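Local coordinates for protein inactive poly [ADP-ribose] polymerase RCD1 (Arabidopsis thaliana, PDB 5NGO) that is a catalytically inactive poly(ADP-ribose) polymerase homologue of plants that is bound by the downy mildew effector HaRxL106, which thereby suppresses immunity, at residues K13-V18 against T101-P106; R111-D116 against V180-S185. All coordinates share one frame; numbering follows the deposited sequence.

Interaction 1: residues K13-V18 against T101-P106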
loop_
_atom_site.group_PDB
_atom_site.type_symbol
_atom_site.label_atom_id
_atom_site.label_comp_id
_atom_site.label_asym_id
_atom_site.label_seq_id
_atom_site.Cartn_x
_atom_site.Cartn_y
_atom_site.Cartn_z
ATOM N N LYS A 13 -7.835 -5.006 11.705
ATOM C CA LYS A 13 -8.586 -4.033 12.504
ATOM C C LYS A 13 -7.727 -3.441 13.616
ATOM O O LYS A 13 -7.674 -2.220 13.779
ATOM C CB LYS A 13 -9.849 -4.655 13.117
ATOM C CG LYS A 13 -10.764 -3.607 13.767
ATOM C CD LYS A 13 -12.174 -4.100 14.011
ATOM C CE LYS A 13 -12.203 -5.299 14.938
ATOM N NZ LYS A 13 -13.604 -5.696 15.235
ATOM N N LYS A 14 -7.046 -4.319 14.350
ATOM C CA LYS A 14 -6.150 -3.908 15.428
ATOM C C LYS A 14 -4.971 -3.066 14.937
ATOM O O LYS A 14 -4.665 -2.039 15.536
ATOM C CB LYS A 14 -5.653 -5.130 16.211
ATOM C CG LYS A 14 -6.637 -5.520 17.309
ATOM C CD LYS A 14 -6.819 -7.025 17.557
ATOM C CE LYS A 14 -8.238 -7.312 18.054
ATOM N NZ LYS A 14 -8.311 -8.428 19.038
ATOM N N MET A 15 -4.325 -3.497 13.859
ATOM C CA MET A 15 -3.285 -2.693 13.187
ATOM C C MET A 15 -3.761 -1.275 12.865
ATOM O O MET A 15 -3.036 -0.309 13.091
ATOM C CB MET A 15 -2.823 -3.356 11.882
ATOM C CG MET A 15 -1.474 -4.065 11.965
ATOM S SD MET A 15 -0.872 -4.493 10.313
ATOM C CE MET A 15 -1.840 -5.948 9.964
ATOM N N PHE A 16 -4.963 -1.164 12.314
ATOM C CA PHE A 16 -5.527 0.131 11.938
ATOM C C PHE A 16 -5.887 0.985 13.162
ATOM O O PHE A 16 -5.680 2.203 13.151
ATOM C CB PHE A 16 -6.761 -0.057 11.053
ATOM C CG PHE A 16 -7.270 1.222 10.456
ATOM C CD1 PHE A 16 -6.739 1.699 9.270
ATOM C CD2 PHE A 16 -8.277 1.951 11.082
ATOM C CE1 PHE A 16 -7.200 2.884 8.714
ATOM C CE2 PHE A 16 -8.726 3.144 10.527
ATOM C CZ PHE A 16 -8.187 3.606 9.343
ATOM N N ALA A 17 -6.425 0.347 14.202
ATOM C CA ALA A 17 -6.823 1.058 15.431
ATOM C C ALA A 17 -5.620 1.627 16.189
ATOM O O ALA A 17 -5.622 2.808 16.541
ATOM C CB ALA A 17 -7.643 0.149 16.345
ATOM N N VAL A 18 -4.585 0.797 16.407
ATOM C CA VAL A 18 -3.386 1.257 17.109
ATOM C C VAL A 18 -2.675 2.310 16.246
ATOM O O VAL A 18 -2.227 3.331 16.763
ATOM C CB VAL A 18 -2.410 0.107 17.471
ATOM C CG1 VAL A 18 -3.079 -0.933 18.358
ATOM C CG2 VAL A 18 -1.789 -0.496 16.228
ATOM N N THR A 101 1.777 3.903 2.846
ATOM C CA THR A 101 2.160 4.233 4.188
ATOM C C THR A 101 2.560 2.943 4.916
ATOM O O THR A 101 1.957 1.882 4.708
ATOM C CB THR A 101 1.008 4.924 4.909
ATOM O OG1 THR A 101 0.693 6.175 4.282
ATOM C CG2 THR A 101 1.321 5.096 6.377
ATOM N N ALA A 102 3.615 3.015 5.746
ATOM C CA ALA A 102 4.091 1.837 6.447
ATOM C C ALA A 102 3.007 1.312 7.414
ATOM O O ALA A 102 2.116 2.079 7.848
ATOM C CB ALA A 102 5.340 2.147 7.206
ATOM N N ALA A 103 3.104 0.003 7.731
ATOM C CA ALA A 103 2.105 -0.705 8.517
ATOM C C ALA A 103 1.675 -0.037 9.843
ATOM O O ALA A 103 0.500 -0.091 10.221
ATOM C CB ALA A 103 2.581 -2.123 8.802
ATOM N N ASP A 104 2.622 0.587 10.539
ATOM C CA ASP A 104 2.317 1.182 11.847
ATOM C C ASP A 104 1.977 2.683 11.774
ATOM O O ASP A 104 1.766 3.302 12.804
ATOM C CB ASP A 104 3.443 0.896 12.852
ATOM C CG ASP A 104 4.802 1.453 12.417
ATOM O OD1 ASP A 104 4.968 1.858 11.237
ATOM O OD2 ASP A 104 5.712 1.499 13.267
ATOM N N CYS A 105 1.852 3.227 10.555
ATOM C CA CYS A 105 1.671 4.664 10.322
ATOM C C CYS A 105 0.411 5.090 9.575
ATOM O O CYS A 105 0.418 6.150 8.960
ATOM C CB CYS A 105 2.851 5.181 9.491
ATOM S SG CYS A 105 4.385 5.108 10.381
ATOM N N PRO A 106 -0.684 4.316 9.637
ATOM C CA PRO A 106 -1.838 4.787 8.852
ATOM C C PRO A 106 -2.388 6.185 9.232
ATOM O O PRO A 106 -3.034 6.806 8.387
ATOM C CB PRO A 106 -2.886 3.694 9.067
ATOM C CG PRO A 106 -2.490 3.015 10.332
ATOM C CD PRO A 106 -1.011 3.128 10.439
#

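Interaction 2: residues R111-D116 against V180-S185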
loop_
_atom_site.group_PDB
_atom_site.type_symbol
_atom_site.label_atom_id
_atom_site.label_comp_id
_atom_site.label_asym_id
_atom_site.label_seq_id
_atom_site.Cartn_x
_atom_site.Cartn_y
_atom_site.Cartn_z
ATOM N N ARG A 111 -6.430 10.928 6.502
ATOM C CA ARG A 111 -7.154 12.098 6.011
ATOM C C ARG A 111 -7.157 12.251 4.486
ATOM O O ARG A 111 -7.975 12.978 3.940
ATOM C CB ARG A 111 -6.613 13.382 6.674
ATOM C CG ARG A 111 -7.176 13.545 8.097
ATOM C CD ARG A 111 -7.481 15.013 8.502
ATOM N NE ARG A 111 -8.857 15.142 9.045
ATOM C CZ ARG A 111 -9.246 14.776 10.262
ATOM N NH1 ARG A 111 -8.387 14.288 11.153
ATOM N NH2 ARG A 111 -10.508 14.939 10.614
ATOM N N TYR A 112 -6.243 11.562 3.815
ATOM C CA TYR A 112 -6.144 11.592 2.362
ATOM C C TYR A 112 -7.036 10.491 1.699
ATOM O O TYR A 112 -7.097 10.417 0.474
ATOM C CB TYR A 112 -4.661 11.540 2.006
ATOM C CG TYR A 112 -4.314 11.790 0.558
ATOM C CD1 TYR A 112 -4.308 10.744 -0.361
ATOM C CD2 TYR A 112 -3.978 13.065 0.108
ATOM C CE1 TYR A 112 -3.966 10.945 -1.707
ATOM C CE2 TYR A 112 -3.633 13.296 -1.235
ATOM C CZ TYR A 112 -3.627 12.230 -2.134
ATOM O OH TYR A 112 -3.293 12.447 -3.449
ATOM N N CYS A 113 -7.763 9.719 2.512
ATOM C CA CYS A 113 -8.838 8.874 2.026
ATOM C C CYS A 113 -10.129 9.663 1.840
ATOM O O CYS A 113 -10.693 10.154 2.807
ATOM C CB CYS A 113 -9.095 7.705 2.994
ATOM S SG CYS A 113 -7.681 6.601 3.299
ATOM N N ASP A 114 -10.578 9.794 0.598
ATOM C CA ASP A 114 -11.803 10.531 0.253
ATOM C C ASP A 114 -13.062 10.019 0.946
ATOM O O ASP A 114 -13.357 8.830 0.914
ATOM C CB ASP A 114 -12.059 10.498 -1.257
ATOM C CG ASP A 114 -11.092 11.377 -2.045
ATOM O OD1 ASP A 114 -10.001 11.736 -1.531
ATOM O OD2 ASP A 114 -11.427 11.689 -3.205
ATOM N N VAL A 115 -13.801 10.936 1.548
ATOM C CA VAL A 115 -15.141 10.668 2.064
ATOM C C VAL A 115 -16.121 10.413 0.907
ATOM O O VAL A 115 -16.094 11.117 -0.090
ATOM C CB VAL A 115 -15.620 11.847 2.957
ATOM C CG1 VAL A 115 -17.122 11.899 3.093
ATOM C CG2 VAL A 115 -14.992 11.759 4.325
ATOM N N ASP A 116 -16.959 9.388 1.056
ATOM C CA ASP A 116 -18.056 9.118 0.116
ATOM C C ASP A 116 -19.333 9.828 0.602
ATOM O O ASP A 116 -19.299 10.580 1.576
ATOM C CB ASP A 116 -18.256 7.601 -0.096
ATOM C CG ASP A 116 -18.877 6.867 1.108
ATOM O OD1 ASP A 116 -19.283 7.489 2.117
ATOM O OD2 ASP A 116 -18.963 5.619 1.031
ATOM N N VAL A 180 -10.400 -1.480 4.702
ATOM C CA VAL A 180 -10.857 -1.013 6.000
ATOM C C VAL A 180 -11.749 0.194 5.758
ATOM O O VAL A 180 -11.294 1.184 5.173
ATOM C CB VAL A 180 -9.664 -0.614 6.906
ATOM C CG1 VAL A 180 -10.168 -0.012 8.221
ATOM C CG2 VAL A 180 -8.791 -1.824 7.195
ATOM N N ARG A 181 -13.009 0.091 6.191
ATOM C CA ARG A 181 -13.961 1.196 6.136
ATOM C C ARG A 181 -13.979 1.901 7.478
ATOM O O ARG A 181 -14.136 1.255 8.510
ATOM C CB ARG A 181 -15.366 0.684 5.830
ATOM C CG ARG A 181 -15.491 0.074 4.456
ATOM C CD ARG A 181 -16.897 -0.424 4.168
ATOM N NE ARG A 181 -16.876 -1.201 2.932
ATOM C CZ ARG A 181 -17.938 -1.645 2.284
ATOM N NH1 ARG A 181 -19.167 -1.350 2.689
ATOM N NH2 ARG A 181 -17.761 -2.357 1.174
ATOM N N PHE A 182 -13.852 3.229 7.456
ATOM C CA PHE A 182 -13.760 4.009 8.686
ATOM C C PHE A 182 -14.306 5.445 8.565
ATOM O O PHE A 182 -14.680 5.891 7.477
ATOM C CB PHE A 182 -12.307 4.018 9.177
ATOM C CG PHE A 182 -11.369 4.811 8.305
ATOM C CD1 PHE A 182 -10.871 4.277 7.126
ATOM C CD2 PHE A 182 -10.968 6.087 8.674
ATOM C CE1 PHE A 182 -10.009 4.991 6.323
ATOM C CE2 PHE A 182 -10.092 6.815 7.876
ATOM C CZ PHE A 182 -9.612 6.260 6.694
ATOM N N LYS A 183 -14.360 6.135 9.705
ATOM C CA LYS A 183 -14.681 7.572 9.755
ATOM C C LYS A 183 -13.683 8.355 10.608
ATOM O O LYS A 183 -13.025 7.786 11.455
ATOM C CB LYS A 183 -16.069 7.810 10.320
ATOM C CG LYS A 183 -17.187 7.127 9.569
ATOM C CD LYS A 183 -18.556 7.538 10.085
ATOM C CE LYS A 183 -19.517 7.726 8.913
ATOM N NZ LYS A 183 -20.933 7.857 9.322
ATOM N N LEU A 184 -13.617 9.661 10.345
ATOM C CA LEU A 184 -12.888 10.643 11.181
ATOM C C LEU A 184 -13.794 11.825 11.540
ATOM O O LEU A 184 -14.810 12.040 10.893
ATOM C CB LEU A 184 -11.671 11.182 10.452
ATOM C CG LEU A 184 -10.643 10.201 9.911
ATOM C CD1 LEU A 184 -9.618 10.969 9.062
ATOM C CD2 LEU A 184 -9.936 9.407 11.017
ATOM N N SER A 185 -13.387 12.616 12.536
ATOM C CA SER A 185 -14.110 13.831 12.972
ATOM C C SER A 185 -13.776 15.122 12.172
ATOM O O SER A 185 -13.332 15.051 11.004
ATOM C CB SER A 185 -13.867 14.050 14.457
ATOM O OG SER A 185 -12.520 14.396 14.713
#

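Interaction 1: residues K13-V18 against T101-P106
The carbonyl oxygen of Phe16 accepts a hydrogen bond from Thr20 OG1 one helical turn further on, and the ring of Pro106 approaches this same backbone, its CG lying 4.3 Å from Phe16 O. The neighbouring carbonyl is similarly placed, with Met15 O 4.4 Å from Pro106 CG, so the proline edges up against two successive peptide groups of helix 9-19. Phe16 also meets it through its ring. Although the CB of Phe16 points away from 101-106, a CG anti to the backbone N (chi1 -171°) swings the ring back, and its CD1 comes to 4.3 Å from Pro106 CB, which approaches the ring obliquely. Here helix 9-19 of the PARP-like fold packs beside the type I turn from Ala102 to Cys105 and the loop that follows, while Phe16 and Met15 also touch strands of the sheet. Cys105 N closes that turn on Ala102 O at 3.0 Å, while Ala103 O is tied to Trp66 NE1 of strand 62-68. At the far side of the patch, with SD anti to CA (chi2 -168°), the Met15 sulfur reaches Ala103: SD is 4.5 Å from Ala103 CB, and the methionine also rests on Trp66 and Leu125.

Interaction 2: residues R111-D116 against V180-S185
Arg111 and Leu184 meet at a slant, the arginine bringing both its aliphatic stem and its flat end to the leucine. Arg111 CG lies 3.7 Å from Leu184 CD1, and because the arginine chain kinks twice (chi2 -143°, chi3 129°) the guanidinium folds back above the same methyl. CD1 therefore sits over the centre of one guanidinium face, 4.0 Å from Arg111 CZ. The backbone of Ser185 comes instead to the edge of this group. Arg111 NH2 is 2.9 Å from Ser185 O, yet the angle is too poor for a hydrogen bond, and any attraction there is probably only electrostatic. Deeper in, Cys113 and Phe182 adopt a different relation. The sulfur stands beside the phenylalanine ring, almost in its plane, with SG 3.9 Å from Phe182 CZ and 5.2 Å from the ring centroid; Cys113 CB adds a touch of 4.0 Å to the same CZ. Phe182 directs its ring there from a chi1 of 69°, which tucks the ring between N and C of its own backbone. Cys113 rests on Met123 and Pro68 as well, and Leu184 on Val26. An in-plane Cys sulfur-aromatic contact thus joins the loop between strands 98-102 and 121-129 to strand 174-182 in the PARP-like sheet.

How the interactions relate
Phe16 and Phe182 join the two contacts: Phe16 CZ lies 3.5 Å from Phe182 CD1, and the planes of the two rings meet at about 55°. Val180 adds to this, its CG1 3.9 Å from Phe16 CG. Both interactions reach the same sheet, with centres about 14 Å apart, and each has a buried portion and a more open one. Interaction 1 sets a helix against the turn and loop after strand 98-102, through apolar side chains and a proline ring near helix carbonyls, with no hydrogen bond across the segments. Interaction 2 joins a loop to strand 174-182 and the residues after it, further from the centre of the chain, where sulfur and ring form the buried part and an arginine spreads over the more exposed C-terminal residues.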